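Local atomic coordinates of putative secreted glycosylhydrolase (Parabacteroides distasonis ATCC 8503, PDB entry 3IMM), a protein that is a putative secreted glycoside hydrolase, probably cleaving sugar linkages as in the related 3-keto-disaccharide hydrolases. Residues 122-134 / 137-149. Sequence-based numbering, arbitrary orientation.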
ATOM      1  N   TRP A 122       5.611  -4.280  15.689  1.00 27.61           N
ATOM      2  CA  TRP A 122       5.237  -4.921  14.433  1.00 27.21           C
ATOM      3  C   TRP A 122       3.745  -4.878  14.216  1.00 27.45           C
ATOM      4  O   TRP A 122       2.956  -5.074  15.140  1.00 26.08           O
ATOM      5  CB  TRP A 122       5.793  -6.354  14.298  1.00 28.99           C
ATOM      6  CG  TRP A 122       7.219  -6.339  13.858  1.00 24.98           C
ATOM      7  CD1 TRP A 122       8.304  -6.348  14.666  1.00 24.88           C
ATOM      8  CD2 TRP A 122       7.724  -6.218  12.519  1.00 27.67           C
ATOM      9  NE1 TRP A 122       9.444  -6.263  13.933  1.00 25.67           N
ATOM     10  CE2 TRP A 122       9.126  -6.201  12.607  1.00 27.46           C
ATOM     11  CE3 TRP A 122       7.135  -6.147  11.260  1.00 29.99           C
ATOM     12  CZ2 TRP A 122       9.949  -6.102  11.480  1.00 28.99           C
ATOM     13  CZ3 TRP A 122       7.947  -6.010  10.138  1.00 27.21           C
ATOM     14  CH2 TRP A 122       9.338  -6.004  10.252  1.00 26.83           C
ATOM     15  N   ASN A 123       3.381  -4.578  12.980  1.00 27.45           N
ATOM     16  CA  ASN A 123       1.990  -4.576  12.530  1.00 27.95           C
ATOM     17  C   ASN A 123       1.731  -5.676  11.518  1.00 27.44           C
ATOM     18  O   ASN A 123       2.656  -6.220  10.901  1.00 25.53           O
ATOM     19  CB  ASN A 123       1.630  -3.252  11.845  1.00 26.05           C
ATOM     20  CG  ASN A 123       1.832  -2.074  12.733  1.00 25.84           C
ATOM     21  OD1 ASN A 123       0.924  -1.647  13.444  1.00 25.50           O
ATOM     22  ND2 ASN A 123       3.043  -1.560  12.735  1.00 23.94           N
ATOM     23  N   HIS A 124       0.451  -5.991  11.342  1.00 25.34           N
ATOM     24  CA  HIS A 124       0.045  -6.920  10.297  1.00 25.17           C
ATOM     25  C   HIS A 124      -1.097  -6.297   9.500  1.00 27.04           C
ATOM     26  O   HIS A 124      -1.968  -5.633  10.062  1.00 25.92           O
ATOM     27  CB  HIS A 124      -0.352  -8.296  10.870  1.00 26.29           C
ATOM     28  CG  HIS A 124      -0.779  -9.248   9.818  1.00 26.65           C
ATOM     29  ND1 HIS A 124      -2.104  -9.442   9.492  1.00 30.95           N
ATOM     30  CD2 HIS A 124      -0.061  -9.968   8.931  1.00 30.39           C
ATOM     31  CE1 HIS A 124      -2.178 -10.296   8.489  1.00 33.49           C
ATOM     32  NE2 HIS A 124      -0.957 -10.638   8.137  1.00 27.45           N
HETATM   33  N   MSE A 125      -1.041  -6.467   8.180  1.00 26.44           N
HETATM   34  CA  MSE A 125      -2.052  -5.944   7.281  1.00 29.32           C
HETATM   35  C   MSE A 125      -2.371  -7.009   6.235  1.00 27.06           C
HETATM   36  O   MSE A 125      -1.479  -7.645   5.689  1.00 29.80           O
HETATM   37  CB  MSE A 125      -1.574  -4.657   6.603  1.00 27.62           C
HETATM   38  CG  MSE A 125      -2.477  -4.166   5.498  1.00 32.81           C
HETATM   39 SE   MSE A 125      -1.771  -2.522   4.683  0.75 35.45          SE
HETATM   40  CE  MSE A 125      -2.338  -1.400   6.074  1.00 18.24           C
ATOM     41  N   ARG A 126      -3.657  -7.195   6.010  1.00 28.07           N
ATOM     42  CA  ARG A 126      -4.195  -8.019   4.920  1.00 27.42           C
ATOM     43  C   ARG A 126      -5.010  -7.131   3.955  1.00 26.55           C
ATOM     44  O   ARG A 126      -5.866  -6.335   4.382  1.00 28.19           O
ATOM     45  CB  ARG A 126      -5.072  -9.133   5.478  1.00 25.12           C
ATOM     46  CG  ARG A 126      -5.780  -9.945   4.387  1.00 27.12           C
ATOM     47  CD  ARG A 126      -6.363 -11.186   4.943  1.00 29.12           C
ATOM     48  NE  ARG A 126      -5.321 -12.100   5.426  1.00 30.28           N
ATOM     49  CZ  ARG A 126      -5.553 -13.213   6.131  1.00 32.24           C
ATOM     50  NH1 ARG A 126      -6.782 -13.625   6.392  1.00 30.55           N
ATOM     51  NH2 ARG A 126      -4.536 -13.928   6.559  1.00 34.93           N
ATOM     52  N   ILE A 127      -4.714  -7.237   2.671  1.00 27.64           N
ATOM     53  CA  ILE A 127      -5.405  -6.454   1.639  1.00 28.00           C
ATOM     54  C   ILE A 127      -6.070  -7.462   0.720  1.00 27.46           C
ATOM     55  O   ILE A 127      -5.399  -8.278   0.132  1.00 28.98           O
ATOM     56  CB  ILE A 127      -4.457  -5.549   0.849  1.00 27.95           C
ATOM     57  CG1 ILE A 127      -3.617  -4.696   1.799  1.00 29.00           C
ATOM     58  CG2 ILE A 127      -5.219  -4.645  -0.097  1.00 27.09           C
ATOM     59  CD1 ILE A 127      -2.451  -3.997   1.088  1.00 30.52           C
ATOM     60  N   LYS A 128      -7.389  -7.424   0.647  1.00 27.02           N
ATOM     61  CA  LYS A 128      -8.163  -8.306  -0.209  1.00 26.96           C
ATOM     62  C   LYS A 128      -8.587  -7.498  -1.422  1.00 28.30           C
ATOM     63  O   LYS A 128      -9.283  -6.477  -1.302  1.00 26.51           O
ATOM     64  CB  LYS A 128      -9.396  -8.892   0.512  1.00 25.30           C
ATOM     65  CG  LYS A 128      -9.084  -9.594   1.838  1.00 31.80           C
ATOM     66  CD  LYS A 128     -10.291 -10.354   2.438  1.00 34.15           C
ATOM     67  CE  LYS A 128     -10.272 -11.827   2.106  1.00 38.78           C
ATOM     68  NZ  LYS A 128     -11.509 -12.547   2.492  1.00 38.56           N
ATOM     69  N   CYS A 129      -8.143  -7.963  -2.589  1.00 28.45           N
ATOM     70  CA  CYS A 129      -8.357  -7.248  -3.830  1.00 27.81           C
ATOM     71  C   CYS A 129      -9.208  -8.085  -4.776  1.00 26.97           C
ATOM     72  O   CYS A 129      -8.716  -8.937  -5.499  1.00 26.81           O
ATOM     73  CB  CYS A 129      -7.030  -6.885  -4.442  1.00 28.59           C
ATOM     74  SG  CYS A 129      -6.098  -5.654  -3.488  1.00 29.74           S
ATOM     75  N   ALA A 130     -10.504  -7.821  -4.750  1.00 28.46           N
ATOM     76  CA  ALA A 130     -11.482  -8.608  -5.469  1.00 28.20           C
ATOM     77  C   ALA A 130     -12.114  -7.729  -6.533  1.00 28.69           C
ATOM     78  O   ALA A 130     -13.154  -7.120  -6.317  1.00 26.59           O
ATOM     79  CB  ALA A 130     -12.550  -9.190  -4.482  1.00 27.98           C
ATOM     80  N   GLY A 131     -11.462  -7.648  -7.693  1.00 28.94           N
ATOM     81  CA  GLY A 131     -11.852  -6.676  -8.712  1.00 29.11           C
ATOM     82  C   GLY A 131     -11.961  -5.272  -8.119  1.00 26.95           C
ATOM     83  O   GLY A 131     -11.017  -4.776  -7.493  1.00 27.47           O
ATOM     84  N   GLN A 132     -13.112  -4.636  -8.299  1.00 26.26           N
ATOM     85  CA  GLN A 132     -13.334  -3.252  -7.806  1.00 26.65           C
ATOM     86  C   GLN A 132     -13.474  -3.112  -6.289  1.00 27.20           C
ATOM     87  O   GLN A 132     -13.545  -1.986  -5.773  1.00 26.81           O
ATOM     88  CB  GLN A 132     -14.545  -2.625  -8.504  1.00 26.35           C
ATOM     89  CG  GLN A 132     -14.220  -2.185  -9.910  1.00 27.07           C
ATOM     90  CD  GLN A 132     -15.409  -1.568 -10.607  1.00 27.52           C
ATOM     91  OE1 GLN A 132     -16.524  -2.015 -10.443  1.00 24.99           O
ATOM     92  NE2 GLN A 132     -15.167  -0.547 -11.388  1.00 22.36           N
ATOM     93  N   HIS A 133     -13.544  -4.235  -5.576  1.00 28.26           N
ATOM     94  CA  HIS A 133     -13.642  -4.243  -4.109  1.00 29.34           C
ATOM     95  C   HIS A 133     -12.293  -4.530  -3.445  1.00 29.38           C
ATOM     96  O   HIS A 133     -11.696  -5.612  -3.656  1.00 31.02           O
ATOM     97  CB  HIS A 133     -14.698  -5.258  -3.674  1.00 30.17           C
ATOM     98  CG  HIS A 133     -16.040  -4.981  -4.276  1.00 35.75           C
ATOM     99  ND1 HIS A 133     -16.931  -4.079  -3.729  1.00 37.28           N
ATOM    100  CD2 HIS A 133     -16.611  -5.426  -5.428  1.00 39.04           C
ATOM    101  CE1 HIS A 133     -18.009  -4.013  -4.493  1.00 38.85           C
ATOM    102  NE2 HIS A 133     -17.838  -4.817  -5.533  1.00 36.77           N
ATOM    103  N   ILE A 134     -11.811  -3.541  -2.690  1.00 28.34           N
ATOM    104  CA  ILE A 134     -10.567  -3.620  -1.895  1.00 27.22           C
ATOM    105  C   ILE A 134     -10.951  -3.474  -0.425  1.00 27.50           C
ATOM    106  O   ILE A 134     -11.709  -2.585  -0.070  1.00 27.80           O
ATOM    107  CB  ILE A 134      -9.562  -2.516  -2.343  1.00 26.56           C
ATOM    108  CG1 ILE A 134      -9.216  -2.753  -3.819  1.00 25.30           C
ATOM    109  CG2 ILE A 134      -8.258  -2.519  -1.485  1.00 24.45           C
ATOM    110  CD1 ILE A 134      -8.245  -1.759  -4.436  1.00 28.00           C
ATOM    111  N   ILE A 137      -7.474  -4.854   6.211  1.00 24.15           N
ATOM    112  CA  ILE A 137      -7.588  -5.314   7.547  1.00 24.04           C
ATOM    113  C   ILE A 137      -6.247  -5.019   8.187  1.00 24.86           C
ATOM    114  O   ILE A 137      -5.237  -5.528   7.725  1.00 25.46           O
ATOM    115  CB  ILE A 137      -7.907  -6.818   7.575  1.00 24.95           C
ATOM    116  CG1 ILE A 137      -9.179  -7.105   6.748  1.00 27.18           C
ATOM    117  CG2 ILE A 137      -8.058  -7.285   9.046  1.00 22.66           C
ATOM    118  CD1 ILE A 137      -9.159  -8.347   5.996  1.00 32.94           C
ATOM    119  N   LEU A 138      -6.237  -4.214   9.244  1.00 25.86           N
ATOM    120  CA  LEU A 138      -4.984  -3.773   9.900  1.00 25.43           C
ATOM    121  C   LEU A 138      -5.031  -4.227  11.371  1.00 27.10           C
ATOM    122  O   LEU A 138      -5.975  -3.921  12.066  1.00 24.79           O
ATOM    123  CB  LEU A 138      -4.859  -2.255   9.785  1.00 23.83           C
ATOM    124  CG  LEU A 138      -3.681  -1.558  10.468  1.00 27.68           C
ATOM    125  CD1 LEU A 138      -2.365  -2.149   9.963  1.00 26.81           C
ATOM    126  CD2 LEU A 138      -3.728  -0.056  10.244  1.00 24.49           C
ATOM    127  N   ASN A 139      -4.045  -5.010  11.812  1.00 25.55           N
ATOM    128  CA  ASN A 139      -4.014  -5.517  13.167  1.00 26.02           C
ATOM    129  C   ASN A 139      -5.342  -6.172  13.597  1.00 27.49           C
ATOM    130  O   ASN A 139      -5.812  -6.007  14.718  1.00 24.93           O
ATOM    131  CB  ASN A 139      -3.540  -4.401  14.123  1.00 24.68           C
ATOM    132  CG  ASN A 139      -2.136  -3.962  13.802  1.00 25.81           C
ATOM    133  OD1 ASN A 139      -1.317  -4.792  13.348  1.00 27.07           O
ATOM    134  ND2 ASN A 139      -1.856  -2.670  13.921  1.00 26.63           N
ATOM    135  N   GLY A 140      -5.931  -6.913  12.666  1.00 28.38           N
ATOM    136  CA  GLY A 140      -7.154  -7.622  12.897  1.00 25.75           C
ATOM    137  C   GLY A 140      -8.411  -6.778  12.838  1.00 25.41           C
ATOM    138  O   GLY A 140      -9.465  -7.277  13.119  1.00 27.91           O
ATOM    139  N   LYS A 141      -8.308  -5.517  12.445  1.00 28.24           N
ATOM    140  CA  LYS A 141      -9.476  -4.607  12.352  1.00 26.71           C
ATOM    141  C   LYS A 141      -9.767  -4.272  10.909  1.00 26.95           C
ATOM    142  O   LYS A 141      -8.871  -3.820  10.167  1.00 25.15           O
ATOM    143  CB  LYS A 141      -9.219  -3.303  13.070  1.00 29.65           C
ATOM    144  CG  LYS A 141      -8.829  -3.404  14.532  1.00 32.70           C
ATOM    145  CD  LYS A 141     -10.012  -3.639  15.423  1.00 40.11           C
ATOM    146  CE  LYS A 141      -9.643  -3.698  16.899  1.00 41.04           C
ATOM    147  NZ  LYS A 141     -10.581  -4.537  17.757  1.00 39.81           N
ATOM    148  N   LYS A 142     -11.021  -4.464  10.500  1.00 28.15           N
ATOM    149  CA  LYS A 142     -11.448  -4.035   9.186  1.00 28.13           C
ATOM    150  C   LYS A 142     -11.517  -2.509   9.169  1.00 28.76           C
ATOM    151  O   LYS A 142     -12.478  -1.921   9.671  1.00 29.94           O
ATOM    152  CB  LYS A 142     -12.795  -4.662   8.854  1.00 29.99           C
ATOM    153  CG  LYS A 142     -13.255  -4.426   7.430  1.00 30.34           C
ATOM    154  CD  LYS A 142     -14.284  -5.483   7.000  1.00 32.29           C
ATOM    155  CE  LYS A 142     -15.625  -5.309   7.625  1.00 35.59           C
ATOM    156  NZ  LYS A 142     -16.092  -3.900   7.647  1.00 36.61           N
ATOM    157  N   VAL A 143     -10.518  -1.878   8.565  1.00 27.12           N
ATOM    158  CA  VAL A 143     -10.418  -0.432   8.576  1.00 27.49           C
ATOM    159  C   VAL A 143     -10.937   0.263   7.309  1.00 27.55           C
ATOM    160  O   VAL A 143     -11.387   1.384   7.390  1.00 28.16           O
ATOM    161  CB  VAL A 143      -9.002   0.083   8.939  1.00 24.37           C
ATOM    162  CG1 VAL A 143      -8.694  -0.318  10.394  1.00 27.08           C
ATOM    163  CG2 VAL A 143      -7.942  -0.434   8.004  1.00 25.07           C
ATOM    164  N   THR A 144     -10.917  -0.410   6.169  1.00 27.52           N
ATOM    165  CA  THR A 144     -11.179   0.261   4.898  1.00 26.81           C
ATOM    166  C   THR A 144     -11.823  -0.712   3.958  1.00 26.68           C
ATOM    167  O   THR A 144     -11.395  -1.862   3.849  1.00 24.11           O
ATOM    168  CB  THR A 144      -9.854   0.828   4.291  1.00 23.98           C
ATOM    169  OG1 THR A 144      -9.219   1.631   5.290  1.00 27.37           O
ATOM    170  CG2 THR A 144     -10.091   1.645   3.005  1.00 24.30           C
ATOM    171  N   GLU A 145     -12.864  -0.238   3.285  1.00 26.59           N
ATOM    172  CA  GLU A 145     -13.604  -1.025   2.286  1.00 27.76           C
ATOM    173  C   GLU A 145     -13.987  -0.091   1.164  1.00 29.72           C
ATOM    174  O   GLU A 145     -14.849   0.773   1.330  1.00 29.96           O
ATOM    175  CB  GLU A 145     -14.884  -1.618   2.863  1.00 29.52           C
ATOM    176  CG  GLU A 145     -14.741  -3.020   3.293  1.00 33.29           C
ATOM    177  CD  GLU A 145     -16.025  -3.620   3.754  1.00 35.69           C
ATOM    178  OE1 GLU A 145     -16.524  -3.200   4.801  1.00 35.95           O
ATOM    179  OE2 GLU A 145     -16.531  -4.500   3.048  1.00 41.04           O
HETATM  180  N   MSE A 146     -13.349  -0.271   0.021  1.00 28.00           N
HETATM  181  CA  MSE A 146     -13.571   0.572  -1.120  1.00 27.26           C
HETATM  182  C   MSE A 146     -14.291  -0.224  -2.178  1.00 27.51           C
HETATM  183  O   MSE A 146     -13.856  -1.311  -2.545  1.00 26.38           O
HETATM  184  CB  MSE A 146     -12.233   1.002  -1.723  1.00 26.67           C
HETATM  185  CG  MSE A 146     -12.406   1.705  -3.068  1.00 29.08           C
HETATM  186 SE   MSE A 146     -10.813   2.638  -3.663  0.75 33.04          SE
HETATM  187  CE  MSE A 146     -11.020   4.282  -2.831  1.00 33.42           C
ATOM    188  N   ASP A 147     -15.344   0.359  -2.724  1.00 25.64           N
ATOM    189  CA  ASP A 147     -15.877  -0.058  -4.048  1.00 28.16           C
ATOM    190  C   ASP A 147     -15.505   1.005  -5.082  1.00 26.14           C
ATOM    191  O   ASP A 147     -16.162   2.014  -5.189  1.00 26.66           O
ATOM    192  CB  ASP A 147     -17.402  -0.249  -3.991  1.00 26.69           C
ATOM    193  CG  ASP A 147     -18.009  -0.708  -5.338  1.00 30.66           C
ATOM    194  OD1 ASP A 147     -17.370  -0.625  -6.418  1.00 27.64           O
ATOM    195  OD2 ASP A 147     -19.186  -1.089  -5.305  1.00 35.04           O
HETATM  196  N   MSE A 148     -14.506   0.699  -5.899  1.00 26.29           N
HETATM  197  CA  MSE A 148     -13.944   1.604  -6.902  1.00 27.16           C
HETATM  198  C   MSE A 148     -14.948   2.147  -7.907  1.00 28.79           C
HETATM  199  O   MSE A 148     -14.696   3.195  -8.517  1.00 30.22           O
HETATM  200  CB  MSE A 148     -12.771   0.919  -7.652  1.00 29.50           C
HETATM  201  CG  MSE A 148     -11.648   0.523  -6.752  1.00 26.31           C
HETATM  202 SE   MSE A 148     -10.334  -0.548  -7.590  0.75 27.91          SE
HETATM  203  CE  MSE A 148      -9.561   0.769  -8.804  1.00 28.51           C
ATOM    204  N   SER A 149     -16.088   1.473  -8.062  1.00 28.79           N
ATOM    205  CA  SER A 149     -17.114   1.909  -9.014  1.00 28.03           C
ATOM    206  C   SER A 149     -17.743   3.219  -8.590  1.00 27.18           C
ATOM    207  O   SER A 149     -18.246   3.920  -9.441  1.00 27.27           O
ATOM    208  CB  SER A 149     -18.194   0.843  -9.258  1.00 28.29           C
ATOM    209  OG  SER A 149     -18.910   0.583  -8.097  1.00 28.02           O
TER
HETATM  210  O   HOH W   1      -4.748  -7.736  10.004  1.00 17.83           O
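Arg126 and Ile137 form an antiparallel hydrogen-bonded pair, N to O in both directions, and Ile134 and Met146 form another; Met125–Leu138 and His133–Asp147 are the non-hydrogen-bonded pairs beside them. At the Asn123 end, the Asn139 amide bonds to two successive residues of the facing strand, Asn123 and His124. Its CG lies beside its own backbone N (chi1 -63°), which brings OD1 to the backbone N of His124 at 2.9 Å while ND2 donates to Asn123 OD1 at 3.0 Å. That second bond lies in the carbonyl plane, on a lone pair of Asn123 OD1, and the two amides are nearly coplanar. Asn123 OD1 also accepts from Lys117 N, and Asn139 ND2 also reaches Val115 O. An alanine in place of Asn139 would probably leave His124 N without its acceptor, Asn123 OD1 with one donor fewer and Val115 O without the ND2 donor. A water ties His124 ND1 to Gly140 N, which lies in the type I' turn from Leu138 to Lys141.

These are the hairpins of a three-strand meander, 122-130, 133-138 and 141-147, at one margin of a concanavalin-like sandwich. On its other edge strand 122-130 pairs antiparallel with strand 49-57, while Ile134 and Met148 lean on Tyr68 of the opposing sheet. Between them, Ile134 CD1 meets Met148, a selenomethionine, through its SE atom at 4.0 Å. Near the type I' turn, the terminal CE of Met125 meets Leu138 CD1 at 4.0 Å, and Ile137 CD1 lies alongside the aliphatic part of Arg126, whose guanidinium goes on to Asp52.

At the end of the type II' turn, Ala130 to His133, the His133 ring lies beside the Asp147 carboxylate, planes 51° apart, with CE1 3.3 Å from OD2. Asp147 OD1 takes the backbone N of Ser149 at 3.0 Å, an Asx turn, and Ser149 OG at 2.6 Å, both from one face of the carboxylate.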